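Local coordinates for N5-Carboxyaminoimidazole ribonucleotide synthetase (Staphylococcus aureus subsp. aureus, PDB 3ORQ), which catalyses the ATP-dependent conversion of 5-aminoimidazole ribonucleotide and bicarbonate to N5-carboxyaminoimidazole ribonucleotide in purine biosynthesis, at residues A[61-67]-A[83-88]; A[280-285]-A[354-358]; A[325-329]-A[370-374]. One frame throughout, in Å; residues are numbered along the deposited sequence.

Interaction 1: A[61-67]-A[83-88]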
# COMPACT_ATOMS: atom_id res chain seq x y z
N TYR A 61 20.19 19.14 -1.84
CA TYR A 61 19.75 19.22 -0.45
C TYR A 61 20.34 20.41 0.33
O TYR A 61 19.84 20.77 1.38
CB TYR A 61 20.03 17.91 0.26
CG TYR A 61 19.46 16.67 -0.41
CD1 TYR A 61 18.08 16.50 -0.58
CD2 TYR A 61 20.31 15.65 -0.87
CE1 TYR A 61 17.55 15.34 -1.18
CE2 TYR A 61 19.79 14.48 -1.46
CZ TYR A 61 18.41 14.33 -1.60
OH TYR A 61 17.92 13.20 -2.21
N ASP A 62 21.39 21.02 -0.21
CA ASP A 62 21.98 22.23 0.40
C ASP A 62 21.38 23.52 -0.20
O ASP A 62 21.72 24.60 0.25
CB ASP A 62 23.51 22.25 0.21
CG ASP A 62 23.91 22.15 -1.28
OD1 ASP A 62 23.35 21.28 -1.97
OD2 ASP A 62 24.79 22.91 -1.77
N ASP A 63 20.51 23.39 -1.20
CA ASP A 63 19.98 24.53 -1.96
C ASP A 63 18.87 25.24 -1.16
O ASP A 63 17.73 24.76 -1.07
CB ASP A 63 19.53 24.03 -3.33
CG ASP A 63 18.97 25.12 -4.25
OD1 ASP A 63 18.60 26.21 -3.78
OD2 ASP A 63 18.86 24.87 -5.47
N GLU A 64 19.23 26.39 -0.57
CA GLU A 64 18.38 27.14 0.35
C GLU A 64 17.11 27.72 -0.29
O GLU A 64 16.05 27.74 0.34
CB GLU A 64 19.19 28.25 1.07
CG GLU A 64 18.42 29.05 2.13
CD GLU A 64 19.28 30.05 2.95
OE1 GLU A 64 20.53 29.86 3.10
OE2 GLU A 64 18.69 31.05 3.44
N LYS A 65 17.22 28.20 -1.53
CA LYS A 65 16.05 28.74 -2.23
C LYS A 65 15.00 27.64 -2.44
O LYS A 65 13.81 27.84 -2.25
CB LYS A 65 16.39 29.36 -3.60
CG LYS A 65 17.49 30.40 -3.61
CD LYS A 65 16.98 31.80 -3.33
CE LYS A 65 18.10 32.84 -3.51
NZ LYS A 65 17.71 34.18 -2.99
N ALA A 66 15.48 26.48 -2.88
CA ALA A 66 14.60 25.36 -3.18
C ALA A 66 13.96 24.82 -1.90
O ALA A 66 12.76 24.56 -1.88
CB ALA A 66 15.33 24.28 -3.88
N LEU A 67 14.75 24.70 -0.82
CA LEU A 67 14.19 24.21 0.45
C LEU A 67 13.10 25.19 0.95
O LEU A 67 12.06 24.75 1.44
CB LEU A 67 15.26 23.95 1.51
CG LEU A 67 16.28 22.82 1.25
CD1 LEU A 67 17.51 22.98 2.17
CD2 LEU A 67 15.66 21.41 1.40
N ASN A 83 20.87 13.19 4.84
CA ASN A 83 21.66 14.05 3.95
C ASN A 83 21.84 15.48 4.45
O ASN A 83 22.95 15.89 4.76
CB ASN A 83 21.01 14.13 2.55
CG ASN A 83 20.21 12.88 2.20
OD1 ASN A 83 20.78 11.86 1.80
ND2 ASN A 83 18.88 12.98 2.32
N ILE A 84 20.73 16.22 4.53
CA ILE A 84 20.70 17.67 4.72
C ILE A 84 21.56 18.21 5.86
O ILE A 84 21.78 17.52 6.86
CB ILE A 84 19.25 18.18 4.89
CG1 ILE A 84 19.25 19.69 5.21
CG2 ILE A 84 18.49 17.35 5.91
CD1 ILE A 84 17.92 20.39 5.13
N SER A 85 22.06 19.43 5.71
CA SER A 85 22.83 20.04 6.76
C SER A 85 21.93 20.49 7.90
O SER A 85 20.86 21.08 7.68
CB SER A 85 23.62 21.23 6.25
OG SER A 85 22.89 22.42 6.39
N ALA A 86 22.38 20.21 9.12
CA ALA A 86 21.69 20.61 10.32
C ALA A 86 21.43 22.10 10.35
O ALA A 86 20.38 22.55 10.85
CB ALA A 86 22.51 20.22 11.54
N GLN A 87 22.39 22.87 9.83
CA GLN A 87 22.28 24.31 9.81
C GLN A 87 21.14 24.78 8.89
O GLN A 87 20.42 25.70 9.24
CB GLN A 87 23.61 24.96 9.41
CG GLN A 87 23.92 26.25 10.19
CD GLN A 87 22.84 27.33 10.01
OE1 GLN A 87 22.11 27.68 10.97
NE2 GLN A 87 22.73 27.86 8.78
N GLN A 88 20.99 24.15 7.73
CA GLN A 88 19.92 24.51 6.81
C GLN A 88 18.55 24.15 7.43
O GLN A 88 17.59 24.90 7.33
CB GLN A 88 20.09 23.80 5.46
CG GLN A 88 20.93 24.56 4.44
CD GLN A 88 20.44 25.99 4.21
OE1 GLN A 88 19.34 26.21 3.70
NE2 GLN A 88 21.25 26.97 4.61
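Two loops that each run into a helix meet here, residues 61-67 leading into helix 64-73 and residues 83-88 into helix 86-95. The backbones come closest at Tyr-61 and Ile-84, whose CA atoms are 5.5 Å apart. Tyr-61, chi1 m, directs its CB toward the other loop; Tyr-61 CD2 is 3.8 Å from Asn-83 CB. With chi1 at -28°, between the usual wells, Asn-83 lays its CG over one face of the Tyr-61 ring. The Tyr-61 hydroxyl is hydrogen-bonded to Asp-42, at the end of strand 37-42. Deeper in, Leu-67 (m, t) and Ile-84 (t, t) pack through their methyl groups, Leu-67 CD1 to Ile-84 CD1 at 4.0 Å, and Leu-67 continues onto Leu-41 and Ile-18. Gln-88 has the largest area buried. Its CB points toward residues 61-67, and the m, m side chain carries the amide on to Glu-64, bringing Gln-88 OE1 to 3.3 Å from Glu-64 CB and Gln-88 NE2 to 3.3 Å from Glu-64 OE1, a weak hydrogen bond. Glu-64, exposed and extended (t, t), offers OE1 to this amide. Both helices begin with a side-chain N-cap: Asp-63 OD1, chi1 t, accepts from Ala-66 N at 3.3 Å, and Ser-85 OG accepts from Gln-88 N at 2.9 Å. Strands 55-58 and 76-79, which precede the two helices, are the outermost of a parallel sheet with strand order 3-2-1-4, as expected of a Rossmann-like alpha/beta fold; the contact thus joins two strand-to-helix connections of the preATP-grasp domain.

Interaction 2: A[280-285]-A[354-358]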
# COMPACT_ATOMS: atom_id res chain seq x y z
N HIS A 280 10.81 -2.62 6.31
CA HIS A 280 9.97 -2.70 5.10
C HIS A 280 8.93 -3.81 5.17
O HIS A 280 7.81 -3.63 4.62
CB HIS A 280 10.76 -2.77 3.82
CG HIS A 280 11.60 -1.56 3.57
ND1 HIS A 280 11.39 -0.37 4.23
CD2 HIS A 280 12.68 -1.36 2.79
CE1 HIS A 280 12.29 0.51 3.85
NE2 HIS A 280 13.08 -0.06 2.97
N TYR A 281 9.26 -4.90 5.92
CA TYR A 281 8.40 -6.07 6.00
C TYR A 281 7.01 -5.67 6.54
O TYR A 281 5.98 -6.34 6.27
CB TYR A 281 9.03 -7.14 6.91
CG TYR A 281 8.91 -6.70 8.35
CD1 TYR A 281 9.82 -5.81 8.89
CD2 TYR A 281 7.80 -7.06 9.11
CE1 TYR A 281 9.67 -5.32 10.15
CE2 TYR A 281 7.66 -6.59 10.42
CZ TYR A 281 8.59 -5.71 10.93
OH TYR A 281 8.49 -5.20 12.22
N SER A 282 6.96 -4.59 7.33
CA SER A 282 5.73 -4.21 8.06
C SER A 282 4.62 -3.80 7.09
O SER A 282 3.42 -3.76 7.45
CB SER A 282 6.02 -3.04 9.02
OG SER A 282 6.45 -1.90 8.30
N ILE A 283 5.01 -3.51 5.86
CA ILE A 283 3.97 -3.23 4.85
C ILE A 283 3.07 -4.44 4.69
O ILE A 283 1.88 -4.31 4.71
CB ILE A 283 4.53 -2.83 3.51
CG1 ILE A 283 5.10 -1.43 3.61
CG2 ILE A 283 3.44 -2.82 2.44
CD1 ILE A 283 6.14 -1.13 2.50
N GLU A 284 3.63 -5.63 4.50
CA GLU A 284 2.75 -6.80 4.32
C GLU A 284 2.34 -7.48 5.63
O GLU A 284 1.24 -8.05 5.73
CB GLU A 284 3.41 -7.83 3.41
CG GLU A 284 3.45 -7.45 1.90
CD GLU A 284 4.53 -6.45 1.62
OE1 GLU A 284 5.38 -6.29 2.52
OE2 GLU A 284 4.53 -5.80 0.54
N ALA A 285 3.23 -7.43 6.62
CA ALA A 285 3.11 -8.32 7.81
C ALA A 285 2.39 -7.73 9.01
O ALA A 285 1.94 -8.48 9.88
CB ALA A 285 4.47 -8.80 8.21
N HIS A 354 12.92 -4.89 -2.85
CA HIS A 354 12.98 -5.93 -1.83
C HIS A 354 11.79 -6.88 -2.03
O HIS A 354 10.85 -6.63 -2.80
CB HIS A 354 12.99 -5.33 -0.42
CG HIS A 354 11.69 -4.66 -0.03
ND1 HIS A 354 11.45 -3.32 -0.25
CD2 HIS A 354 10.58 -5.15 0.58
CE1 HIS A 354 10.23 -3.01 0.19
NE2 HIS A 354 9.68 -4.11 0.68
N MSE A 355 11.86 -7.99 -1.31
CA MSE A 355 10.80 -8.95 -1.35
C MSE A 355 10.46 -9.33 0.08
O MSE A 355 11.32 -9.39 0.96
CB MSE A 355 11.20 -10.17 -2.19
CG MSE A 355 12.55 -10.78 -1.88
SE MSE A 355 12.83 -12.36 -3.01
CE MSE A 355 12.37 -11.60 -4.59
N THR A 356 9.19 -9.58 0.32
CA THR A 356 8.75 -9.94 1.64
C THR A 356 7.94 -11.21 1.52
O THR A 356 6.90 -11.25 0.83
CB THR A 356 7.87 -8.86 2.24
OG1 THR A 356 8.67 -7.67 2.40
CG2 THR A 356 7.31 -9.30 3.61
N VAL A 357 8.43 -12.24 2.20
CA VAL A 357 7.81 -13.54 2.17
C VAL A 357 7.09 -13.78 3.49
O VAL A 357 7.70 -13.96 4.52
CB VAL A 357 8.87 -14.62 1.93
CG1 VAL A 357 8.23 -15.91 1.62
CG2 VAL A 357 9.85 -14.20 0.78
N LEU A 358 5.78 -13.79 3.46
CA LEU A 358 5.02 -14.09 4.66
C LEU A 358 5.09 -15.58 4.86
O LEU A 358 4.97 -16.32 3.90
CB LEU A 358 3.57 -13.64 4.51
CG LEU A 358 3.38 -12.12 4.32
CD1 LEU A 358 1.88 -11.77 4.21
CD2 LEU A 358 4.03 -11.36 5.48
O HOH W 1 7.46 -4.79 2.25
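His-354, Thr-356 and Glu-284 have the largest buried areas in this contact, and one water links all three. His-354 and Thr-356, on strand 351-358, both direct their CB atoms toward residues 280-285. The His-354 ring presents a face to CB of His-280, a CH-pi contact with CB 3.8 Å from the ring centroid; His-354 ND1 is hydrogen-bonded to Tyr-341, and the ring also stacks on His-339. Thr-356 sits opposite Tyr-281, with OG1 3.9 Å from Tyr-281 CA. Glu-284 bends its side chain (m, p) back toward the start of its segment, so OE1 reaches the water while OE2 is hydrogen-bonded to His-339. At the far end, Leu-358 CD2 packs on Ala-285 CB at 3.8 Å, and Leu-358 also touches Asp-287 of the second subunit. The water donates to Glu-284 OE1 (2.6 Å) and to His-280 O (2.7 Å), accepts from Thr-356 OG1 (3.1 Å) and bonds to His-354 NE2 (2.8 Å). With these four partners, this water, within a buried contact, joins strand and helical turn; the polar part of the contact between the ATP-grasp and C-terminal regions therefore runs through it, beside CH-pi and apolar packing.

Interaction 3: A[325-329]-A[370-374]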
# COMPACT_ATOMS: atom_id res chain seq x y z
N LEU A 325 20.69 -12.34 -10.99
CA LEU A 325 20.37 -13.70 -10.58
C LEU A 325 18.89 -14.10 -10.67
O LEU A 325 18.57 -15.20 -11.16
CB LEU A 325 20.86 -13.92 -9.14
CG LEU A 325 20.78 -15.33 -8.52
CD1 LEU A 325 21.67 -16.32 -9.34
CD2 LEU A 325 21.23 -15.36 -7.04
N LEU A 326 17.97 -13.25 -10.18
CA LEU A 326 16.63 -13.75 -9.86
C LEU A 326 15.46 -13.27 -10.72
O LEU A 326 14.37 -13.88 -10.69
CB LEU A 326 16.31 -13.55 -8.36
CG LEU A 326 17.22 -14.29 -7.38
CD1 LEU A 326 17.10 -13.74 -5.95
CD2 LEU A 326 16.90 -15.78 -7.40
N GLU A 327 15.66 -12.19 -11.48
CA GLU A 327 14.51 -11.49 -12.06
C GLU A 327 13.65 -12.38 -12.98
O GLU A 327 12.45 -12.10 -13.20
CB GLU A 327 14.91 -10.18 -12.76
CG GLU A 327 15.92 -10.37 -13.93
CD GLU A 327 16.50 -9.03 -14.41
OE1 GLU A 327 15.92 -7.95 -14.07
OE2 GLU A 327 17.52 -9.05 -15.13
N ASN A 328 14.23 -13.45 -13.51
CA ASN A 328 13.47 -14.28 -14.44
C ASN A 328 12.61 -15.32 -13.72
O ASN A 328 11.73 -15.92 -14.33
CB ASN A 328 14.37 -14.88 -15.52
CG ASN A 328 14.79 -13.85 -16.52
OD1 ASN A 328 13.96 -13.12 -17.05
ND2 ASN A 328 16.08 -13.72 -16.74
N GLU A 329 12.86 -15.47 -12.42
CA GLU A 329 12.08 -16.30 -11.54
C GLU A 329 10.90 -15.55 -10.90
O GLU A 329 10.04 -16.18 -10.30
CB GLU A 329 12.94 -16.80 -10.40
CG GLU A 329 14.17 -17.52 -10.82
CD GLU A 329 14.42 -18.69 -9.92
OE1 GLU A 329 13.50 -19.03 -9.12
OE2 GLU A 329 15.52 -19.28 -10.02
N TYR A 370 18.31 -18.86 1.57
CA TYR A 370 19.77 -19.05 1.50
C TYR A 370 20.14 -19.73 0.19
O TYR A 370 21.03 -19.29 -0.53
CB TYR A 370 20.28 -19.89 2.65
CG TYR A 370 20.54 -19.13 3.92
CD1 TYR A 370 21.15 -17.87 3.89
CD2 TYR A 370 20.22 -19.69 5.16
CE1 TYR A 370 21.40 -17.18 5.06
CE2 TYR A 370 20.47 -19.00 6.34
CZ TYR A 370 21.07 -17.75 6.29
OH TYR A 370 21.33 -17.07 7.44
N ALA A 371 19.40 -20.79 -0.13
CA ALA A 371 19.59 -21.53 -1.36
C ALA A 371 19.28 -20.64 -2.57
O ALA A 371 19.95 -20.73 -3.60
CB ALA A 371 18.72 -22.77 -1.37
N LYS A 372 18.29 -19.77 -2.45
CA LYS A 372 17.91 -18.95 -3.60
C LYS A 372 18.94 -17.85 -3.92
O LYS A 372 19.21 -17.60 -5.08
CB LYS A 372 16.50 -18.38 -3.43
CG LYS A 372 15.75 -18.33 -4.72
CD LYS A 372 15.06 -19.66 -5.04
CE LYS A 372 14.84 -19.75 -6.55
NZ LYS A 372 14.10 -20.97 -7.02
N PHE A 373 19.51 -17.23 -2.89
CA PHE A 373 20.46 -16.13 -3.09
C PHE A 373 21.90 -16.58 -3.27
O PHE A 373 22.80 -15.75 -3.33
CB PHE A 373 20.35 -15.06 -1.99
CG PHE A 373 19.14 -14.15 -2.15
CD1 PHE A 373 17.84 -14.64 -1.96
CD2 PHE A 373 19.30 -12.80 -2.47
CE1 PHE A 373 16.73 -13.79 -2.10
CE2 PHE A 373 18.15 -11.96 -2.62
CZ PHE A 373 16.89 -12.47 -2.45
N GLU A 374 22.10 -17.91 -3.36
CA GLU A 374 23.40 -18.61 -3.57
C GLU A 374 23.98 -19.02 -2.25
O GLU A 374 24.34 -20.17 -2.06
CB GLU A 374 24.44 -17.82 -4.40
CG GLU A 374 24.09 -17.66 -5.88
CD GLU A 374 24.95 -16.59 -6.60
OE1 GLU A 374 25.33 -16.82 -7.77
OE2 GLU A 374 25.24 -15.52 -6.00
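Leu-325, in the last turn of helix 320-326, opens the contact: its CD2 lies 3.6 Å from Lys-372 O, 4.0 Å from Phe-373 C and 3.8 Å from Glu-374 CG, so one methyl group covers the point where helix 362-372 gives way to the last modelled residues. Leu-326, buried and with its CB also directed toward the partner, goes deeper. Its CD1 rests over a face of the Phe-373 ring, 3.8 Å from the centroid and 13° off the normal, a CH-pi contact, while Leu-326 CD2 is 3.9 Å from Lys-372 CG. Glu-327 and Asn-328 turn elsewhere: Glu-327 forms a salt bridge with Arg-346, and Asn-328 is hydrogen-bonded to Lys-10 of the second subunit. A backbone bond from Glu-329 N to Leu-326 O, 2.8 Å, closes the turn, and Glu-329 points to the same partner as the leucines. There Glu-329 OE1 meets Lys-372 NZ at 2.9 Å in a salt bridge, the lysine's largely extended outer chain spanning the gap. The contact thus joins the ends of helices 320-326 and 362-372, with Phe-373 inserted beneath them against Met-316 and Leu-318 of strand 313-319, in the large antiparallel sheet.

Interactions 2 and 3 belong to one neighbourhood, their centres 17 Å apart. They touch where Met-355 SE, on the strand side facing away from residues 280-285, lies 4.1 Å from Phe-373 CZ; strand 351-358 is thus packed by one contact on each side. Interaction 1 stands apart in the preATP-grasp domain, its centre 33 Å from that of interaction 2 and 40 Å from that of interaction 3. Bound pyrophosphate is near both interactions 1 and 2: about 8 Å from the Asn-83 side chain and about 11 Å from that of His-280, which is also about 13 Å from the magnesium ion. Interaction 3 is remote from the known sites.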